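Local atomic coordinates of Cfl (Pectobacterium brasiliense, PDB entry 7A9J), a protein that is an ATP-dependent, AMP-binding coronafacic acid ligase that probably activates carboxylic acids as adenylates for joining to an acceptor such as an amine. Residues 59-64 / 89-94; 72-77 / 96-101; 307-312 / 328-333; 426-431 / 463-468; 433-438 / 494-499. The protein carries 1 engineered substitution. All blocks are in the same frame, centred on the assembly; numbering follows the deposited sequence.

Interaction 1 (59-64 / 89-94)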
# COMPACT_ATOMS: atom_id res chain seq x y z
N ARG A 59 18.16 16.47 17.24
CA ARG A 59 17.94 17.92 17.19
C ARG A 59 16.44 18.25 17.08
O ARG A 59 15.94 19.18 17.76
CB ARG A 59 18.71 18.55 16.04
CG ARG A 59 20.22 18.67 16.29
CD ARG A 59 20.87 19.62 15.28
NE ARG A 59 22.22 19.95 15.77
CZ ARG A 59 22.69 21.17 15.99
NH1 ARG A 59 23.94 21.29 16.42
NH2 ARG A 59 21.96 22.25 15.75
N ILE A 60 15.71 17.47 16.26
CA ILE A 60 14.27 17.73 16.11
C ILE A 60 13.57 17.49 17.44
O ILE A 60 12.80 18.34 17.91
CB ILE A 60 13.64 16.88 14.99
CG1 ILE A 60 14.23 17.20 13.60
CG2 ILE A 60 12.11 17.15 14.97
CD1 ILE A 60 14.03 16.00 12.57
N ALA A 61 13.90 16.38 18.11
CA ALA A 61 13.35 16.12 19.44
C ALA A 61 13.61 17.27 20.40
O ALA A 61 12.71 17.67 21.16
CB ALA A 61 13.91 14.83 20.02
N THR A 62 14.83 17.83 20.39
CA THR A 62 15.08 18.94 21.30
C THR A 62 14.27 20.16 20.91
O THR A 62 13.75 20.86 21.79
CB THR A 62 16.59 19.24 21.32
OG1 THR A 62 17.26 18.11 21.91
CG2 THR A 62 16.88 20.48 22.17
N GLY A 63 14.14 20.43 19.61
CA GLY A 63 13.36 21.58 19.17
C GLY A 63 11.89 21.47 19.56
O GLY A 63 11.28 22.45 20.05
N LEU A 64 11.32 20.28 19.39
CA LEU A 64 9.94 20.01 19.79
C LEU A 64 9.77 20.27 21.27
O LEU A 64 8.87 20.99 21.70
CB LEU A 64 9.56 18.56 19.46
CG LEU A 64 9.43 18.20 18.00
CD1 LEU A 64 9.26 16.68 17.88
CD2 LEU A 64 8.17 18.94 17.52
N TYR A 89 9.26 11.53 12.01
CA TYR A 89 8.60 10.37 12.62
C TYR A 89 9.41 9.86 13.81
O TYR A 89 8.85 9.61 14.88
CB TYR A 89 8.46 9.21 11.61
CG TYR A 89 7.56 9.42 10.48
CD1 TYR A 89 6.41 10.22 10.59
CD2 TYR A 89 7.81 8.77 9.28
CE1 TYR A 89 5.51 10.34 9.50
CE2 TYR A 89 6.95 8.90 8.18
CZ TYR A 89 5.80 9.68 8.30
OH TYR A 89 4.91 9.81 7.25
N TYR A 90 10.72 9.68 13.65
CA TYR A 90 11.50 9.14 14.75
C TYR A 90 11.60 10.11 15.92
O TYR A 90 11.66 9.68 17.09
CB TYR A 90 12.89 8.83 14.27
CG TYR A 90 12.96 7.47 13.60
CD1 TYR A 90 12.68 6.30 14.35
CD2 TYR A 90 13.39 7.34 12.29
CE1 TYR A 90 12.82 5.02 13.76
CE2 TYR A 90 13.53 6.07 11.70
CZ TYR A 90 13.25 4.93 12.46
OH TYR A 90 13.40 3.69 11.89
N ALA A 91 11.66 11.41 15.64
CA ALA A 91 11.68 12.37 16.74
C ALA A 91 10.39 12.32 17.57
O ALA A 91 10.45 12.45 18.81
CB ALA A 91 11.97 13.80 16.24
N CYS A 92 9.22 12.18 16.89
CA CYS A 92 7.95 12.06 17.59
C CYS A 92 7.95 10.82 18.46
O CYS A 92 7.59 10.86 19.64
CB CYS A 92 6.82 11.97 16.56
SG CYS A 92 6.55 13.56 15.76
N LEU A 93 8.43 9.71 17.88
CA LEU A 93 8.53 8.46 18.63
C LEU A 93 9.45 8.59 19.83
O LEU A 93 9.14 8.06 20.91
CB LEU A 93 9.05 7.35 17.70
CG LEU A 93 7.97 6.86 16.70
CD1 LEU A 93 8.64 6.02 15.60
CD2 LEU A 93 6.87 6.08 17.36
N LYS A 94 10.60 9.25 19.65
CA LYS A 94 11.57 9.41 20.72
C LYS A 94 10.94 10.09 21.92
O LYS A 94 11.19 9.70 23.07
CB LYS A 94 12.76 10.24 20.19
CG LYS A 94 13.83 10.55 21.23
CD LYS A 94 15.05 11.25 20.55
CE LYS A 94 15.98 11.98 21.58
NZ LYS A 94 16.51 11.06 22.64
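With chi1 at -63°, Ile60 holds its CG2 branch anti to its own backbone N, and this places the methyl 3.6 Å from the CB of Ala91; Lys94, whose CG is likewise anti to N (chi1 177°), sends its aliphatic chain back over Ala61. The two helices involved, 50-66 and 83-95, lie in the AMP-binding domain, where 83-95 is the connecting helix of a beta-alpha-beta unit and 50-66 packs against it. Their axes cross at -58° and come within 8.6 Å of each other, a close approach that small residues make possible. Ala61 and Ala91 face each other at the crossing with their CA atoms only 4.9 Å apart. The methyl of Ala91 sits in a notch: Ile60 flanks it on one side, the CD1 of Leu64 lies 4.3 Å away, and the backbone N of Ala61 is 3.7 Å from it. Alanine suits both positions because a single methyl fills the gap without pushing the helices apart, while the branched Ile60 and longer Leu64 close its margins. Lysine suits this buried place because its methylenes pack on Ala61 while its ammonium reaches the hydroxyl of Tyr171, beyond the helix pair, in a hydrogen bond. Short of the ammonium, CD and CE of Lys94 run past the CB of Ala61 at 3.8 and 3.9 Å.

Interaction 2 (72-77 / 96-101)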
# COMPACT_ATOMS: atom_id res chain seq x y z
N GLY A 72 2.41 12.77 24.35
CA GLY A 72 0.97 12.76 24.21
C GLY A 72 0.38 13.87 23.35
O GLY A 72 -0.78 13.75 22.92
N ASP A 73 1.12 14.94 23.10
CA ASP A 73 0.68 15.96 22.15
C ASP A 73 0.62 15.37 20.74
O ASP A 73 1.45 14.54 20.36
CB ASP A 73 1.63 17.16 22.15
CG ASP A 73 1.56 17.99 23.43
OD1 ASP A 73 0.62 17.83 24.25
OD2 ASP A 73 2.47 18.82 23.62
N ARG A 74 -0.31 15.85 19.93
CA ARG A 74 -0.52 15.32 18.59
C ARG A 74 0.04 16.31 17.57
O ARG A 74 -0.24 17.49 17.62
CB ARG A 74 -2.01 15.03 18.35
CG ARG A 74 -2.49 14.08 19.46
CD ARG A 74 -3.88 13.71 19.28
NE ARG A 74 -4.37 12.79 20.29
CZ ARG A 74 -5.63 12.36 20.32
NH1 ARG A 74 -6.48 12.81 19.40
NH2 ARG A 74 -6.05 11.52 21.26
N ILE A 75 0.85 15.79 16.65
CA ILE A 75 1.49 16.59 15.63
C ILE A 75 1.02 16.11 14.26
O ILE A 75 1.23 14.95 13.91
CB ILE A 75 3.02 16.46 15.70
CG1 ILE A 75 3.50 16.74 17.12
CG2 ILE A 75 3.65 17.43 14.67
CD1 ILE A 75 5.03 16.84 17.16
N SER A 76 0.37 17.01 13.50
CA SER A 76 0.00 16.69 12.11
C SER A 76 1.22 16.87 11.22
O SER A 76 1.94 17.86 11.35
CB SER A 76 -1.13 17.59 11.64
OG SER A 76 -2.34 17.19 12.23
N ILE A 77 1.47 15.92 10.33
CA ILE A 77 2.66 15.92 9.49
C ILE A 77 2.18 15.89 8.05
O ILE A 77 1.33 15.06 7.67
CB ILE A 77 3.57 14.71 9.78
CG1 ILE A 77 4.02 14.74 11.25
CG2 ILE A 77 4.82 14.82 8.92
CD1 ILE A 77 4.93 13.58 11.63
N GLY A 96 7.58 10.57 22.39
CA GLY A 96 6.21 10.18 22.67
C GLY A 96 5.19 11.14 22.14
O GLY A 96 4.06 11.15 22.64
N ALA A 97 5.56 12.00 21.21
CA ALA A 97 4.55 12.79 20.52
C ALA A 97 3.86 11.92 19.48
O ALA A 97 4.49 11.12 18.79
CB ALA A 97 5.16 14.04 19.86
N VAL A 98 2.54 12.08 19.42
CA VAL A 98 1.70 11.27 18.54
C VAL A 98 1.73 11.88 17.15
O VAL A 98 1.34 13.04 16.96
CB VAL A 98 0.28 11.24 19.12
CG1 VAL A 98 -0.70 10.48 18.19
CG2 VAL A 98 0.32 10.66 20.51
N PHE A 99 2.19 11.13 16.15
CA PHE A 99 2.21 11.74 14.83
C PHE A 99 0.99 11.35 14.01
O PHE A 99 0.47 10.24 14.14
CB PHE A 99 3.48 11.45 14.05
CG PHE A 99 3.82 9.99 13.85
CD1 PHE A 99 3.55 9.38 12.62
CD2 PHE A 99 4.48 9.27 14.84
CE1 PHE A 99 3.92 8.06 12.36
CE2 PHE A 99 4.86 7.90 14.60
CZ PHE A 99 4.54 7.31 13.34
N VAL A 100 0.53 12.31 13.22
CA VAL A 100 -0.75 12.19 12.47
C VAL A 100 -0.43 12.53 11.02
O VAL A 100 -0.49 13.69 10.62
CB VAL A 100 -1.85 13.11 13.02
CG1 VAL A 100 -3.19 12.81 12.30
CG2 VAL A 100 -2.00 12.96 14.52
N PRO A 101 -0.07 11.54 10.20
CA PRO A 101 0.30 11.83 8.82
C PRO A 101 -0.93 12.24 8.00
O PRO A 101 -2.03 11.64 8.12
CB PRO A 101 0.90 10.50 8.33
CG PRO A 101 1.01 9.61 9.53
CD PRO A 101 0.13 10.13 10.60
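Strands 74-77 and 98-101 run parallel, Arg74 beside Val98 and Ile77 beside Pro101, joined by backbone bonds such as Ile75 N to Val98 O (2.8 Å) and Val100 N to Ile75 O (2.8 Å). Just before the strands, Gly72 N reaches Gly96 O at 2.9 Å; both glycines have positive phi, which costs a residue without CB little. On one face, the CG of Arg74 lies 4.0 Å alongside the CB of Val98, both side chains pointing the same way, while the guanidinium goes on to Ser118 O and the ring of Trp390. This is the beta-alpha-beta crossover of a parallel five-stranded sheet: helix 83-95 links the two strands, and Ile75, Ile77 and Phe99 point to the face it covers. There the CD1 of Ile75 meets the CB of Ala97 at 3.9 Å, and the CD1 of Ile77 touches the CB of Phe99 at 3.5 Å, the side chains meeting at a slant. Phe99 holds CG between its backbone N and carbonyl carbon (chi1 56°), which carries the ring away from strand 74-77 to meet Tyr89 of the helix. Beta-branched isoleucine and valine suit these extended, buried places, and on the Arg74 face the Ser76 hydroxyl pairs with Ser120.

Interaction 3 (307-312 / 328-333). With R4Z (6-ethyl-1-oxidanylidene-indene-4-carboxylic acid), chain B.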
# COMPACT_ATOMS: atom_id res chain seq x y z
N CYS A 307 10.34 -7.14 -6.30
CA CYS A 307 9.24 -6.18 -6.36
C CYS A 307 8.01 -6.71 -5.62
O CYS A 307 7.65 -7.87 -5.79
CB CYS A 307 8.86 -5.90 -7.83
SG CYS A 307 10.30 -5.12 -8.68
N VAL A 308 7.37 -5.84 -4.84
CA VAL A 308 6.27 -6.23 -3.96
C VAL A 308 5.08 -5.33 -4.29
O VAL A 308 5.10 -4.13 -3.98
CB VAL A 308 6.63 -6.13 -2.47
CG1 VAL A 308 5.39 -6.50 -1.63
CG2 VAL A 308 7.85 -7.03 -2.11
N ALA A 309 4.00 -5.93 -4.82
CA ALA A 309 2.79 -5.18 -5.15
C ALA A 309 1.88 -5.22 -3.92
O ALA A 309 1.56 -6.30 -3.42
CB ALA A 309 2.05 -5.83 -6.35
N GLY A 310 1.39 -4.08 -3.50
CA GLY A 310 0.70 -4.00 -2.22
C GLY A 310 -0.74 -3.58 -2.38
O GLY A 310 -1.01 -2.63 -3.09
N GLY A 311 -1.64 -4.26 -1.64
CA GLY A 311 -3.03 -3.87 -1.51
C GLY A 311 -3.96 -4.72 -0.63
O GLY A 311 -3.64 -5.12 0.51
N ASP A 312 -5.17 -4.92 -1.18
CA ASP A 312 -6.27 -5.67 -0.57
C ASP A 312 -6.93 -6.55 -1.62
O ASP A 312 -8.11 -6.93 -1.49
CB ASP A 312 -7.28 -4.72 0.08
CG ASP A 312 -7.01 -4.53 1.54
OD1 ASP A 312 -6.79 -5.56 2.21
OD2 ASP A 312 -6.99 -3.35 2.00
N SER A 328 11.33 -10.91 -13.71
CA SER A 328 11.38 -10.72 -12.27
C SER A 328 10.14 -11.40 -11.69
O SER A 328 9.11 -11.50 -12.37
CB SER A 328 11.42 -9.22 -11.92
OG SER A 328 11.50 -8.92 -10.51
N HIS A 329 10.24 -11.84 -10.44
CA HIS A 329 9.23 -12.73 -9.84
C HIS A 329 8.47 -11.90 -8.83
O HIS A 329 8.95 -11.68 -7.70
CB HIS A 329 9.91 -13.92 -9.20
CG HIS A 329 10.82 -14.65 -10.13
ND1 HIS A 329 10.44 -15.78 -10.81
CD2 HIS A 329 12.10 -14.39 -10.53
CE1 HIS A 329 11.43 -16.21 -11.57
NE2 HIS A 329 12.46 -15.39 -11.40
N LEU A 330 7.33 -11.35 -9.25
CA LEU A 330 6.59 -10.41 -8.42
C LEU A 330 6.12 -11.06 -7.12
O LEU A 330 5.77 -12.24 -7.08
CB LEU A 330 5.37 -9.86 -9.19
CG LEU A 330 4.65 -8.67 -8.54
CD1 LEU A 330 5.52 -7.37 -8.55
CD2 LEU A 330 3.36 -8.43 -9.39
N GLN A 331 6.09 -10.25 -6.07
CA GLN A 331 5.60 -10.65 -4.77
C GLN A 331 4.39 -9.78 -4.48
O GLN A 331 4.22 -8.73 -5.09
CB GLN A 331 6.68 -10.48 -3.69
CG GLN A 331 7.94 -11.25 -4.09
CD GLN A 331 8.98 -11.32 -2.96
OE1 GLN A 331 8.80 -10.71 -1.93
NE2 GLN A 331 10.00 -12.13 -3.15
N SER A 332 3.63 -10.15 -3.47
CA SER A 332 2.57 -9.25 -3.07
C SER A 332 2.43 -9.23 -1.57
O SER A 332 2.80 -10.16 -0.86
CB SER A 332 1.18 -9.62 -3.73
OG SER A 332 0.81 -10.95 -3.39
N SER A 333 1.83 -8.13 -1.10
CA SER A 333 1.57 -7.95 0.31
C SER A 333 0.12 -7.52 0.44
O SER A 333 -0.40 -6.79 -0.40
CB SER A 333 2.58 -6.87 0.88
OG SER A 333 2.39 -6.74 2.28
C13 R4Z B . -1.27 -1.17 6.72
C15 R4Z B . -0.59 -2.65 4.78
C02 R4Z B . 0.10 -4.00 2.67
C03 R4Z B . 0.06 -3.91 1.28
C04 R4Z B . -0.74 -2.64 0.99
C05 R4Z B . -0.47 -2.93 3.42
C06 R4Z B . -1.00 -2.02 2.47
C07 R4Z B . -1.60 -0.86 2.92
C08 R4Z B . -2.17 0.14 1.91
C11 R4Z B . -1.68 -0.57 4.29
C12 R4Z B . -1.17 -1.47 5.24
C14 R4Z B . -0.18 -0.14 7.14
O01 R4Z B . 0.61 -4.95 3.21
O09 R4Z B . -2.45 1.30 2.32
O10 R4Z B . -2.39 -0.16 0.69
O HOH W 1 10.04 -9.08 -8.21
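Val308 and Gln331 stand next to each other on parallel strands and cross at a slant: the CG2 of Val308 lies 3.8 Å from the OE1 of Gln331, whose amide oxygen is also hydrogen-bonded to Tyr345. The other methyl, CG1, is turned along the strand to the CB of Ser333, also at 3.8 Å, so the valine spans two neighbours with its two branches. Leu330 brings CD1 to 3.7 Å from the CB of Cys307 and CD2 near the small side chain of Ala309; phenylalanines of helices 283-294 and 316-326 add to this greasy layer. Of the backbone bonds, Ala309 N to Gln331 O is nearly straight (172°). At the N-terminal end of the pairing, a water accepts from Cys307 N and also hydrogen-bonds to the OG of Ser328 (2.7 Å each). At the far end, chi1 of -177° turns the OG of Ser333 anti to its backbone N and towards the bound oxo-indene carboxylic acid, and the hydroxyl donates to the ring ketone O01 at 2.7 Å. Gly310, across the bridge from Ser333, suits its place, since a CB would press on the ligand ring at C03. Strand 331-335 ends in Tyr334 and Gly335, followed by Gln336 and Thr337, all lining the pocket: this is consistent with the acyl-substrate site of adenylate-forming enzymes, the Tyr334-Thr337 run matching the A5 motif.

Interaction 4 (426-431 / 463-468)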
# COMPACT_ATOMS: atom_id res chain seq x y z
N ASP A 426 -18.80 -9.88 -5.84
CA ASP A 426 -18.74 -10.18 -7.27
C ASP A 426 -19.15 -11.61 -7.58
O ASP A 426 -19.09 -12.01 -8.75
CB ASP A 426 -17.33 -9.96 -7.81
CG ASP A 426 -16.96 -8.50 -7.83
OD1 ASP A 426 -17.88 -7.66 -7.93
OD2 ASP A 426 -15.74 -8.20 -7.75
N GLN A 427 -19.45 -12.39 -6.55
CA GLN A 427 -19.73 -13.79 -6.72
C GLN A 427 -21.01 -13.92 -7.56
O GLN A 427 -21.96 -13.14 -7.40
CB GLN A 427 -19.96 -14.41 -5.34
CG GLN A 427 -20.29 -15.82 -5.20
CD GLN A 427 -20.85 -16.10 -3.80
OE1 GLN A 427 -21.74 -16.93 -3.63
NE2 GLN A 427 -20.35 -15.38 -2.81
N ILE A 428 -21.02 -14.89 -8.45
CA ILE A 428 -22.20 -15.22 -9.28
C ILE A 428 -22.78 -16.55 -8.80
O ILE A 428 -22.03 -17.47 -8.43
CB ILE A 428 -21.76 -15.29 -10.76
CG1 ILE A 428 -21.28 -13.92 -11.24
CG2 ILE A 428 -22.88 -15.90 -11.66
CD1 ILE A 428 -20.59 -13.97 -12.59
N LYS A 429 -24.13 -16.69 -8.84
CA LYS A 429 -24.77 -17.96 -8.50
C LYS A 429 -25.32 -18.60 -9.77
O LYS A 429 -26.05 -17.95 -10.53
CB LYS A 429 -25.90 -17.78 -7.49
CG LYS A 429 -25.41 -17.51 -6.09
CD LYS A 429 -25.09 -18.82 -5.36
CE LYS A 429 -24.70 -18.54 -3.91
NZ LYS A 429 -25.84 -17.99 -3.11
N ILE A 430 -24.91 -19.84 -10.02
CA ILE A 430 -25.41 -20.61 -11.15
C ILE A 430 -25.97 -21.91 -10.59
O ILE A 430 -25.25 -22.69 -9.94
CB ILE A 430 -24.33 -20.85 -12.22
CG1 ILE A 430 -23.86 -19.49 -12.82
CG2 ILE A 430 -24.79 -21.89 -13.29
CD1 ILE A 430 -25.00 -18.66 -13.61
N GLU A 431 -27.26 -22.15 -10.84
CA GLU A 431 -27.89 -23.34 -10.34
C GLU A 431 -27.61 -23.54 -8.85
O GLU A 431 -27.39 -24.67 -8.41
CB GLU A 431 -27.45 -24.60 -11.13
CG GLU A 431 -27.75 -24.56 -12.64
CD GLU A 431 -29.28 -24.66 -12.94
OE1 GLU A 431 -29.72 -24.35 -14.07
OE2 GLU A 431 -30.02 -25.04 -12.03
N ALA A 463 -32.96 -18.16 -15.21
CA ALA A 463 -31.75 -18.72 -14.61
C ALA A 463 -31.27 -17.89 -13.43
O ALA A 463 -30.26 -18.25 -12.80
CB ALA A 463 -30.62 -18.81 -15.65
N GLY A 464 -31.90 -16.73 -13.17
CA GLY A 464 -31.43 -15.85 -12.11
C GLY A 464 -30.33 -14.94 -12.62
O GLY A 464 -30.50 -13.72 -12.71
N GLU A 465 -29.21 -15.54 -13.00
CA GLU A 465 -28.09 -14.81 -13.56
C GLU A 465 -27.54 -15.54 -14.77
O GLU A 465 -27.62 -16.77 -14.85
CB GLU A 465 -26.91 -14.69 -12.54
CG GLU A 465 -27.20 -13.84 -11.32
CD GLU A 465 -26.01 -13.86 -10.32
OE1 GLU A 465 -24.93 -13.34 -10.65
OE2 GLU A 465 -26.13 -14.42 -9.22
N ARG A 466 -26.90 -14.79 -15.66
CA ARG A 466 -26.26 -15.38 -16.82
C ARG A 466 -24.86 -14.79 -16.92
O ARG A 466 -24.70 -13.58 -16.75
CB ARG A 466 -27.07 -15.06 -18.07
CG ARG A 466 -26.51 -15.55 -19.37
CD ARG A 466 -27.59 -15.42 -20.48
NE ARG A 466 -28.07 -14.05 -20.60
CZ ARG A 466 -27.67 -13.17 -21.52
NH1 ARG A 466 -26.75 -13.52 -22.43
NH2 ARG A 466 -28.20 -11.95 -21.52
N ILE A 467 -23.86 -15.64 -17.20
CA ILE A 467 -22.47 -15.19 -17.19
C ILE A 467 -22.08 -14.63 -18.54
O ILE A 467 -22.25 -15.28 -19.57
CB ILE A 467 -21.53 -16.34 -16.79
CG1 ILE A 467 -21.88 -16.78 -15.37
CG2 ILE A 467 -20.03 -15.92 -16.92
CD1 ILE A 467 -21.08 -17.99 -14.92
N ILE A 468 -21.53 -13.41 -18.53
CA ILE A 468 -21.05 -12.75 -19.73
C ILE A 468 -19.53 -12.63 -19.63
O ILE A 468 -19.00 -12.27 -18.56
CB ILE A 468 -21.68 -11.35 -19.86
CG1 ILE A 468 -23.21 -11.42 -19.63
CG2 ILE A 468 -21.23 -10.69 -21.17
CD1 ILE A 468 -24.01 -12.32 -20.60
O HOH W 2 -24.81 -13.61 -6.98
O HOH W 3 -28.64 -18.04 -10.50
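The hydrogen bonds here centre on Glu465, whose OE2 takes the backbone N-H of Lys429 at 3.0 Å in a nearly straight bond (166°), although the donor stands well above the carboxylate plane. The same OE2 accepts a water at 2.7 Å that also donates to Gln427 O, and OE1 is held by the hydroxyl of Ser457 on strand 450-460. A second water bridges Lys429 O (2.6 Å) and Ala463 O, both on exposed residues. Apolar packing makes up the rest. The CG2 of Ile428 lies 3.9 Å from the CG1 of Ile467, while Ile430 meets the CD1 of Ile467 with its CG1 at 3.8 Å, so one isoleucine fits against two. Ile430 further extends CD1 to the carbonyl O of Glu465, and Ile428 CG2 lies 3.4 Å from Glu465 OE1, bringing grease close to the acid. Beta-branched residues suit these strands, and the long glutamate is what allows a backbone N-H to be met across strands that are not paired: their axes are 6.7 Å apart and cross at 105°. Strand 428-430 is the first arm of a beta-hairpin matching the A8 region of adenylate-forming enzymes, and it lies over strand 464-473 of the C-terminal domain. The carboxylate is probably stabilised here by a backbone N-H, a water and the Ser457 hydroxyl, and not by a cation across the contact.

Interaction 5 (433-438 / 494-499)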
# COMPACT_ATOMS: atom_id res chain seq x y z
N TYR A 433 -24.94 -22.71 -7.13
CA TYR A 433 -23.50 -22.81 -6.86
C TYR A 433 -22.79 -21.50 -7.13
O TYR A 433 -23.08 -20.78 -8.10
CB TYR A 433 -22.87 -23.91 -7.70
CG TYR A 433 -23.19 -25.29 -7.19
CD1 TYR A 433 -24.35 -25.94 -7.55
CD2 TYR A 433 -22.33 -25.92 -6.29
CE1 TYR A 433 -24.65 -27.21 -7.05
CE2 TYR A 433 -22.61 -27.16 -5.77
CZ TYR A 433 -23.77 -27.81 -6.16
OH TYR A 433 -24.02 -29.07 -5.63
N PRO A 434 -21.84 -21.16 -6.26
CA PRO A 434 -21.09 -19.91 -6.45
C PRO A 434 -20.10 -20.03 -7.60
O PRO A 434 -19.43 -21.06 -7.76
CB PRO A 434 -20.38 -19.72 -5.11
CG PRO A 434 -20.13 -21.13 -4.66
CD PRO A 434 -21.41 -21.90 -5.08
N VAL A 435 -20.04 -18.99 -8.43
CA VAL A 435 -19.08 -18.87 -9.52
C VAL A 435 -18.28 -17.58 -9.33
O VAL A 435 -18.83 -16.53 -9.00
CB VAL A 435 -19.82 -18.88 -10.89
CG1 VAL A 435 -18.84 -18.69 -12.01
CG2 VAL A 435 -20.55 -20.26 -11.08
N TYR A 436 -16.96 -17.68 -9.54
CA TYR A 436 -16.09 -16.55 -9.21
C TYR A 436 -15.50 -15.98 -10.47
O TYR A 436 -14.60 -16.61 -11.05
CB TYR A 436 -14.98 -17.06 -8.27
CG TYR A 436 -15.52 -17.81 -7.10
CD1 TYR A 436 -16.32 -17.17 -6.16
CD2 TYR A 436 -15.30 -19.18 -6.96
CE1 TYR A 436 -16.88 -17.89 -5.08
CE2 TYR A 436 -15.83 -19.90 -5.92
CZ TYR A 436 -16.62 -19.24 -4.98
OH TYR A 436 -17.08 -19.98 -3.94
N PRO A 437 -15.87 -14.76 -10.86
CA PRO A 437 -15.30 -14.15 -12.07
C PRO A 437 -13.79 -14.16 -12.12
O PRO A 437 -13.23 -14.45 -13.18
CB PRO A 437 -15.87 -12.72 -12.02
CG PRO A 437 -17.13 -12.89 -11.27
CD PRO A 437 -16.85 -13.88 -10.21
N ILE A 438 -13.10 -13.82 -11.02
CA ILE A 438 -11.65 -13.76 -11.08
C ILE A 438 -11.06 -15.10 -11.50
O ILE A 438 -10.05 -15.15 -12.24
CB ILE A 438 -11.08 -13.24 -9.75
CG1 ILE A 438 -9.62 -12.85 -9.95
CG2 ILE A 438 -11.08 -14.29 -8.65
CD1 ILE A 438 -9.02 -12.23 -8.74
N HIS A 494 -18.42 -26.95 -16.44
CA HIS A 494 -19.35 -26.37 -17.39
C HIS A 494 -20.20 -25.27 -16.77
O HIS A 494 -20.59 -24.31 -17.46
CB HIS A 494 -20.22 -27.47 -18.00
CG HIS A 494 -21.31 -26.95 -18.90
ND1 HIS A 494 -22.52 -26.50 -18.41
CD2 HIS A 494 -21.36 -26.80 -20.24
CE1 HIS A 494 -23.27 -26.08 -19.42
NE2 HIS A 494 -22.59 -26.25 -20.54
N TYR A 495 -20.56 -25.39 -15.48
CA TYR A 495 -21.48 -24.40 -14.94
C TYR A 495 -20.79 -23.06 -14.77
O TYR A 495 -21.47 -22.04 -14.61
CB TYR A 495 -22.07 -24.86 -13.60
CG TYR A 495 -21.09 -24.90 -12.43
CD1 TYR A 495 -21.01 -23.84 -11.52
CD2 TYR A 495 -20.25 -26.00 -12.23
CE1 TYR A 495 -20.15 -23.88 -10.46
CE2 TYR A 495 -19.38 -26.04 -11.16
CZ TYR A 495 -19.32 -24.96 -10.27
OH TYR A 495 -18.46 -24.96 -9.19
N LYS A 496 -19.46 -23.04 -14.79
CA LYS A 496 -18.70 -21.79 -14.71
C LYS A 496 -18.55 -21.11 -16.06
O LYS A 496 -18.04 -19.97 -16.12
CB LYS A 496 -17.31 -22.09 -14.13
CG LYS A 496 -17.33 -22.74 -12.76
CD LYS A 496 -15.91 -23.18 -12.42
CE LYS A 496 -15.82 -23.82 -11.07
NZ LYS A 496 -14.41 -24.23 -10.80
N HIS A 497 -18.98 -21.76 -17.13
CA HIS A 497 -18.74 -21.26 -18.48
C HIS A 497 -19.59 -20.02 -18.77
O HIS A 497 -20.81 -20.03 -18.52
CB HIS A 497 -19.10 -22.33 -19.52
CG HIS A 497 -18.07 -23.41 -19.70
ND1 HIS A 497 -17.19 -23.79 -18.71
CD2 HIS A 497 -17.78 -24.17 -20.78
CE1 HIS A 497 -16.41 -24.75 -19.17
NE2 HIS A 497 -16.74 -25.00 -20.42
N PRO A 498 -19.02 -19.03 -19.43
CA PRO A 498 -19.83 -17.90 -19.90
C PRO A 498 -20.92 -18.40 -20.83
O PRO A 498 -20.74 -19.38 -21.56
CB PRO A 498 -18.82 -17.01 -20.64
CG PRO A 498 -17.47 -17.33 -19.97
CD PRO A 498 -17.57 -18.81 -19.60
N SER A 499 -22.08 -17.78 -20.72
CA SER A 499 -23.13 -18.00 -21.71
C SER A 499 -22.96 -17.17 -22.97
O SER A 499 -23.63 -17.43 -23.98
CB SER A 499 -24.48 -17.66 -21.07
OG SER A 499 -24.83 -18.64 -20.11
O HOH W 4 -19.35 -23.82 -6.63
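Val435 and Tyr495 form the tight part: the CG2 methyl of the valine lies 3.6 Å from CD1 of the ring and 3.7 Å from CE1, the two side chains sliding past each other in opposite directions. Its other methyl, CG1, turns towards the backbone of Lys496, 4.1 Å from CA, so both branches of one buried valine are used. Val435 belongs to the second arm of the hairpin 428-435, and the partner is a 3-10 turn in the C-terminal domain, between helix 481-491 and strand 500-503. Tyr495 sets its CG between the backbone N and the carbonyl carbon (chi1 70°), which lays the ring over the hairpin. Outward the contact slackens. Tyr433, exposed, directs its edge at the face of Tyr495 in a tilted T-shaped pair, centroids 5.9 Å apart and planes at 54°. Beyond, a water links Pro434 O (3.0 Å) to the hydroxyl of Tyr495 (2.9 Å), and the ammonium of Lys496 leaves for a salt bridge with Glu439. Tyrosine suits this border because its ring can cover a valine while its hydroxyl stays wetted. Nonpolar and aromatic contacts with a single water bridge imply a hold that depends on fit more than on direct polar bonds.

Overall arrangement
Interactions 1 and 2 are buried neighbours in the AMP-binding domain: helix 83-95 serves the first as a partner and the second as the link between its strands, and they touch through Leu64 on Ile75 and Tyr89 on Phe99. Helix packing is wholly apolar across the segments, whereas interactions 2 and 3 rest on parallel-strand backbone bonds. Interaction 3, about 30 Å from interaction 2 between centres, is buried, but adds the ligand. Interactions 4 and 5 lie on the far side of the chain's centre from the first two, share the hairpin 428-435 and touch; interaction 4 is partly buried, interaction 5 lies at the surface, and both use bridging waters, one around a carboxylate, the other with aromatic rings.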